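Local coordinates for xylanase inhibitor TL-XI (Triticum aestivum, PDB 3G7M), which inhibits xylanases noncompetitively as a small thaumatin-like protein of wheat, probably as part of plant defence, at residues T4-P15 against G27-L38. The protein carries 4 engineered substitutions. Numbering follows the deposited sequence.
Sequences TITNRCHFTVWP and GTELHPGASWSL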
loop_
_atom_site.group_PDB
_atom_site.type_symbol
_atom_site.label_atom_id
_atom_site.label_comp_id
_atom_site.label_asym_id
_atom_site.label_seq_id
_atom_site.Cartn_x
_atom_site.Cartn_y
_atom_site.Cartn_z
ATOM N N THR A 4 -6.814 -1.651 -6.961
ATOM C CA THR A 4 -7.796 -1.946 -5.934
ATOM C C THR A 4 -7.034 -2.339 -4.693
ATOM O O THR A 4 -6.192 -3.226 -4.742
ATOM C CB THR A 4 -8.770 -3.097 -6.380
ATOM O OG1 THR A 4 -9.216 -2.877 -7.728
ATOM C CG2 THR A 4 -10.004 -3.210 -5.448
ATOM N N ILE A 5 -7.313 -1.674 -3.581
ATOM C CA ILE A 5 -6.727 -2.053 -2.277
ATOM C C ILE A 5 -7.803 -2.637 -1.357
ATOM O O ILE A 5 -8.768 -1.968 -1.013
ATOM C CB ILE A 5 -6.001 -0.866 -1.604
ATOM C CG1 ILE A 5 -4.813 -0.421 -2.459
ATOM C CG2 ILE A 5 -5.559 -1.212 -0.189
ATOM C CD1 ILE A 5 -4.465 1.038 -2.250
ATOM N N THR A 6 -7.633 -3.900 -0.990
ATOM C CA THR A 6 -8.641 -4.657 -0.251
ATOM C C THR A 6 -8.153 -4.973 1.165
ATOM O O THR A 6 -6.995 -5.357 1.382
ATOM C CB THR A 6 -8.999 -5.970 -0.979
ATOM O OG1 THR A 6 -9.413 -5.681 -2.330
ATOM C CG2 THR A 6 -10.102 -6.718 -0.257
ATOM N N ASN A 7 -9.056 -4.805 2.127
ATOM C CA ASN A 7 -8.782 -5.161 3.522
ATOM C C ASN A 7 -9.452 -6.470 3.936
ATOM O O ASN A 7 -10.683 -6.518 4.064
ATOM C CB ASN A 7 -9.201 -4.014 4.447
ATOM C CG ASN A 7 -8.960 -4.326 5.894
ATOM O OD1 ASN A 7 -8.045 -5.083 6.227
ATOM N ND2 ASN A 7 -9.781 -3.740 6.767
ATOM N N ARG A 8 -8.620 -7.528 4.093
ATOM C CA ARG A 8 -9.113 -8.857 4.512
ATOM C C ARG A 8 -8.818 -9.219 5.996
ATOM O O ARG A 8 -9.015 -10.365 6.422
ATOM C CB ARG A 8 -8.690 -9.979 3.542
ATOM C CG ARG A 8 -9.652 -10.114 2.360
ATOM C CD ARG A 8 -9.498 -11.385 1.479
ATOM N NE ARG A 8 -10.644 -11.487 0.541
ATOM C CZ ARG A 8 -10.690 -10.967 -0.701
ATOM N NH1 ARG A 8 -9.634 -10.330 -1.215
ATOM N NH2 ARG A 8 -11.801 -11.101 -1.444
ATOM N N CYS A 9 -8.379 -8.228 6.772
ATOM C CA CYS A 9 -8.203 -8.368 8.208
ATOM C C CYS A 9 -9.535 -8.260 8.980
ATOM O O CYS A 9 -10.537 -7.746 8.461
ATOM C CB CYS A 9 -7.235 -7.301 8.686
ATOM S SG CYS A 9 -5.838 -7.133 7.599
ATOM N N HIS A 10 -9.556 -8.755 10.217
ATOM C CA HIS A 10 -10.752 -8.635 11.054
ATOM C C HIS A 10 -10.851 -7.264 11.766
ATOM O O HIS A 10 -11.728 -7.041 12.597
ATOM C CB HIS A 10 -10.750 -9.739 12.102
ATOM C CG HIS A 10 -10.775 -11.121 11.528
ATOM N ND1 HIS A 10 -11.820 -11.578 10.735
ATOM C CD2 HIS A 10 -9.904 -12.162 11.672
ATOM C CE1 HIS A 10 -11.582 -12.838 10.399
ATOM N NE2 HIS A 10 -10.426 -13.214 10.951
ATOM N N PHE A 11 -9.935 -6.360 11.457
ATOM C CA PHE A 11 -9.917 -5.033 12.051
ATOM C C PHE A 11 -9.826 -3.977 10.964
ATOM O O PHE A 11 -9.425 -4.254 9.847
ATOM C CB PHE A 11 -8.765 -4.871 13.058
ATOM C CG PHE A 11 -7.475 -5.415 12.572
ATOM C CD1 PHE A 11 -7.030 -6.651 12.999
ATOM C CD2 PHE A 11 -6.703 -4.711 11.652
ATOM C CE1 PHE A 11 -5.820 -7.184 12.534
ATOM C CE2 PHE A 11 -5.490 -5.241 11.182
ATOM C CZ PHE A 11 -5.054 -6.483 11.630
ATOM N N THR A 12 -10.214 -2.757 11.297
ATOM C CA THR A 12 -10.159 -1.672 10.344
ATOM C C THR A 12 -8.704 -1.349 9.998
ATOM O O THR A 12 -7.876 -1.188 10.899
ATOM C CB THR A 12 -10.851 -0.423 10.924
ATOM O OG1 THR A 12 -12.093 -0.818 11.556
ATOM C CG2 THR A 12 -11.128 0.602 9.817
ATOM N N VAL A 13 -8.384 -1.273 8.707
ATOM C CA VAL A 13 -7.112 -0.670 8.282
ATOM C C VAL A 13 -7.287 0.618 7.453
ATOM O O VAL A 13 -8.321 0.804 6.772
ATOM C CB VAL A 13 -6.198 -1.641 7.529
ATOM C CG1 VAL A 13 -6.160 -2.967 8.222
ATOM C CG2 VAL A 13 -6.632 -1.796 6.140
ATOM N N TRP A 14 -6.271 1.493 7.527
ATOM C CA TRP A 14 -6.284 2.805 6.875
ATOM C C TRP A 14 -5.218 2.874 5.780
ATOM O O TRP A 14 -4.087 3.279 6.043
ATOM C CB TRP A 14 -6.053 3.910 7.929
ATOM C CG TRP A 14 -7.300 4.316 8.708
ATOM C CD1 TRP A 14 -8.166 5.366 8.424
ATOM C CD2 TRP A 14 -7.819 3.684 9.867
ATOM N NE1 TRP A 14 -9.174 5.412 9.347
ATOM C CE2 TRP A 14 -8.989 4.395 10.247
ATOM C CE3 TRP A 14 -7.411 2.590 10.630
ATOM C CZ2 TRP A 14 -9.760 4.037 11.364
ATOM C CZ3 TRP A 14 -8.176 2.235 11.758
ATOM C CH2 TRP A 14 -9.341 2.961 12.109
ATOM N N PRO A 15 -5.562 2.470 4.548
ATOM C CA PRO A 15 -4.564 2.440 3.477
ATOM C C PRO A 15 -4.061 3.837 3.142
ATOM O O PRO A 15 -4.828 4.786 3.231
ATOM C CB PRO A 15 -5.342 1.863 2.279
ATOM C CG PRO A 15 -6.481 1.177 2.858
ATOM C CD PRO A 15 -6.857 1.951 4.084
ATOM N N GLY A 27 -5.498 8.708 1.345
ATOM C CA GLY A 27 -5.977 7.395 1.748
ATOM C C GLY A 27 -7.436 7.380 2.143
ATOM O O GLY A 27 -8.188 8.366 1.960
ATOM N N THR A 28 -7.823 6.254 2.741
ATOM C CA THR A 28 -9.177 6.069 3.218
ATOM C C THR A 28 -9.264 5.226 4.514
ATOM O O THR A 28 -8.254 4.771 5.085
ATOM C CB THR A 28 -10.048 5.497 2.098
ATOM O OG1 THR A 28 -11.419 5.621 2.457
ATOM C CG2 THR A 28 -9.726 4.044 1.847
ATOM N N GLU A 29 -10.482 5.062 4.993
ATOM C CA GLU A 29 -10.738 4.150 6.077
ATOM C C GLU A 29 -11.356 2.886 5.445
ATOM O O GLU A 29 -12.371 2.968 4.715
ATOM C CB GLU A 29 -11.675 4.819 7.096
ATOM C CG GLU A 29 -12.294 3.885 8.154
ATOM C CD GLU A 29 -13.174 4.671 9.099
ATOM O OE1 GLU A 29 -13.763 5.693 8.651
ATOM O OE2 GLU A 29 -13.274 4.277 10.288
ATOM N N LEU A 30 -10.731 1.732 5.685
ATOM C CA LEU A 30 -11.288 0.478 5.201
ATOM C C LEU A 30 -11.712 -0.484 6.310
ATOM O O LEU A 30 -10.868 -1.087 6.960
ATOM C CB LEU A 30 -10.333 -0.224 4.245
ATOM C CG LEU A 30 -10.240 0.318 2.823
ATOM C CD1 LEU A 30 -9.421 -0.632 1.997
ATOM C CD2 LEU A 30 -11.599 0.545 2.169
ATOM N N HIS A 31 -13.020 -0.629 6.508
ATOM C CA HIS A 31 -13.548 -1.632 7.413
ATOM C C HIS A 31 -13.245 -3.028 6.892
ATOM O O HIS A 31 -13.031 -3.212 5.704
ATOM C CB HIS A 31 -15.054 -1.438 7.613
ATOM C CG HIS A 31 -15.398 -0.143 8.277
ATOM N ND1 HIS A 31 -15.761 0.985 7.564
ATOM C CD2 HIS A 31 -15.407 0.214 9.589
ATOM C CE1 HIS A 31 -16.006 1.975 8.409
ATOM N NE2 HIS A 31 -15.800 1.533 9.643
ATOM N N PRO A 32 -13.211 -4.021 7.791
ATOM C CA PRO A 32 -13.063 -5.391 7.358
ATOM C C PRO A 32 -14.009 -5.704 6.202
ATOM O O PRO A 32 -15.237 -5.553 6.326
ATOM C CB PRO A 32 -13.446 -6.185 8.609
ATOM C CG PRO A 32 -13.039 -5.359 9.692
ATOM C CD PRO A 32 -13.279 -3.940 9.259
ATOM N N GLY A 33 -13.396 -6.116 5.093
ATOM C CA GLY A 33 -14.095 -6.573 3.907
ATOM C C GLY A 33 -14.183 -5.539 2.812
ATOM O O GLY A 33 -14.549 -5.856 1.691
ATOM N N ALA A 34 -13.837 -4.300 3.134
ATOM C CA ALA A 34 -13.990 -3.195 2.196
ATOM C C ALA A 34 -12.772 -2.985 1.312
ATOM O O ALA A 34 -11.648 -3.293 1.699
ATOM C CB ALA A 34 -14.323 -1.928 2.936
ATOM N N SER A 35 -13.018 -2.458 0.120
ATOM C CA SER A 35 -11.976 -2.209 -0.855
ATOM C C SER A 35 -11.957 -0.740 -1.252
ATOM O O SER A 35 -12.958 -0.018 -1.104
ATOM C CB SER A 35 -12.223 -3.056 -2.095
ATOM O OG SER A 35 -12.477 -4.416 -1.731
ATOM N N TRP A 36 -10.820 -0.304 -1.783
ATOM C CA TRP A 36 -10.680 1.050 -2.295
ATOM C C TRP A 36 -10.254 1.056 -3.762
ATOM O O TRP A 36 -9.154 0.677 -4.080
ATOM C CB TRP A 36 -9.701 1.821 -1.423
ATOM C CG TRP A 36 -9.585 3.281 -1.729
ATOM C CD1 TRP A 36 -10.523 4.085 -2.306
ATOM C CD2 TRP A 36 -8.459 4.119 -1.441
ATOM N NE1 TRP A 36 -10.046 5.372 -2.414
ATOM C CE2 TRP A 36 -8.784 5.419 -1.881
ATOM C CE3 TRP A 36 -7.196 3.893 -0.859
ATOM C CZ2 TRP A 36 -7.906 6.484 -1.755
ATOM C CZ3 TRP A 36 -6.323 4.951 -0.733
ATOM C CH2 TRP A 36 -6.680 6.232 -1.180
ATOM N N SER A 37 -11.141 1.481 -4.658
ATOM C CA SER A 37 -10.835 1.490 -6.094
ATOM C C SER A 37 -10.100 2.752 -6.457
ATOM O O SER A 37 -10.531 3.853 -6.155
ATOM C CB SER A 37 -12.109 1.375 -6.915
ATOM O OG SER A 37 -12.836 0.208 -6.554
ATOM N N LEU A 38 -8.973 2.586 -7.106
ATOM C CA LEU A 38 -8.144 3.711 -7.432
ATOM C C LEU A 38 -7.852 3.789 -8.918
ATOM O O LEU A 38 -7.829 2.786 -9.623
ATOM C CB LEU A 38 -6.860 3.654 -6.609
ATOM C CG LEU A 38 -7.034 4.205 -5.183
ATOM C CD1 LEU A 38 -5.943 3.699 -4.275
ATOM C CD2 LEU A 38 -7.054 5.746 -5.219
#
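A chi1 of 179° carries the Asn7 amide away from its own backbone N to the carbonyls of Leu30 and His31, while Trp36, likewise extended, sets its indole alongside Ile5. Asn7 ND2 gives a straight bond to Phe11 O (3.1 Å), in the plane of the amide, and weak ones to Leu30 O (2.9 Å) and His31 O. Asn7 OD1 meanwhile accepts from Cys9 N in an Asx turn, the donor standing above the carbonyl plane, so both ends of the buried amide are used and its rotation is fixed. Losing the amide to an alanine here is likely to leave Phe11 O and Cys9 N without these partners and let the 8-12 loop move against the type II turn His31-Ala34. Ile5 and Trp36 form an antiparallel hydrogen-bonded pair, and the Asn7 backbone bonds to Ala34 O and Gly33 N; Val13 with Leu30 is a separate single bridge, the register slipping by two between the ladders. The Leu30 side chain lies between Ile5 and Pro15, its CD1 3.4 Å from Ile5 O and 3.6 Å from Pro15 CG. Ile5 CD1 reaches Leu38 CD1 (3.7 Å), and Leu38 CD1 and Thr28 CG2 cover opposite faces of the Trp36 indole near its rim. Farther out, Glu29 runs alongside Trp14, CB 3.4 Å from Trp14 NE1, and Pro32 CB rests on Cys9 O. The contact thus joins two sheets of the thaumatin-like fold. Strand 35-38 is outermost in the sheet where 3-7 pairs with 145-149. Cys9 is disulfide-bonded to Cys150, and Ile5, Trp36 and Leu38 pack on Val17 of strand 13-19 in the second sheet.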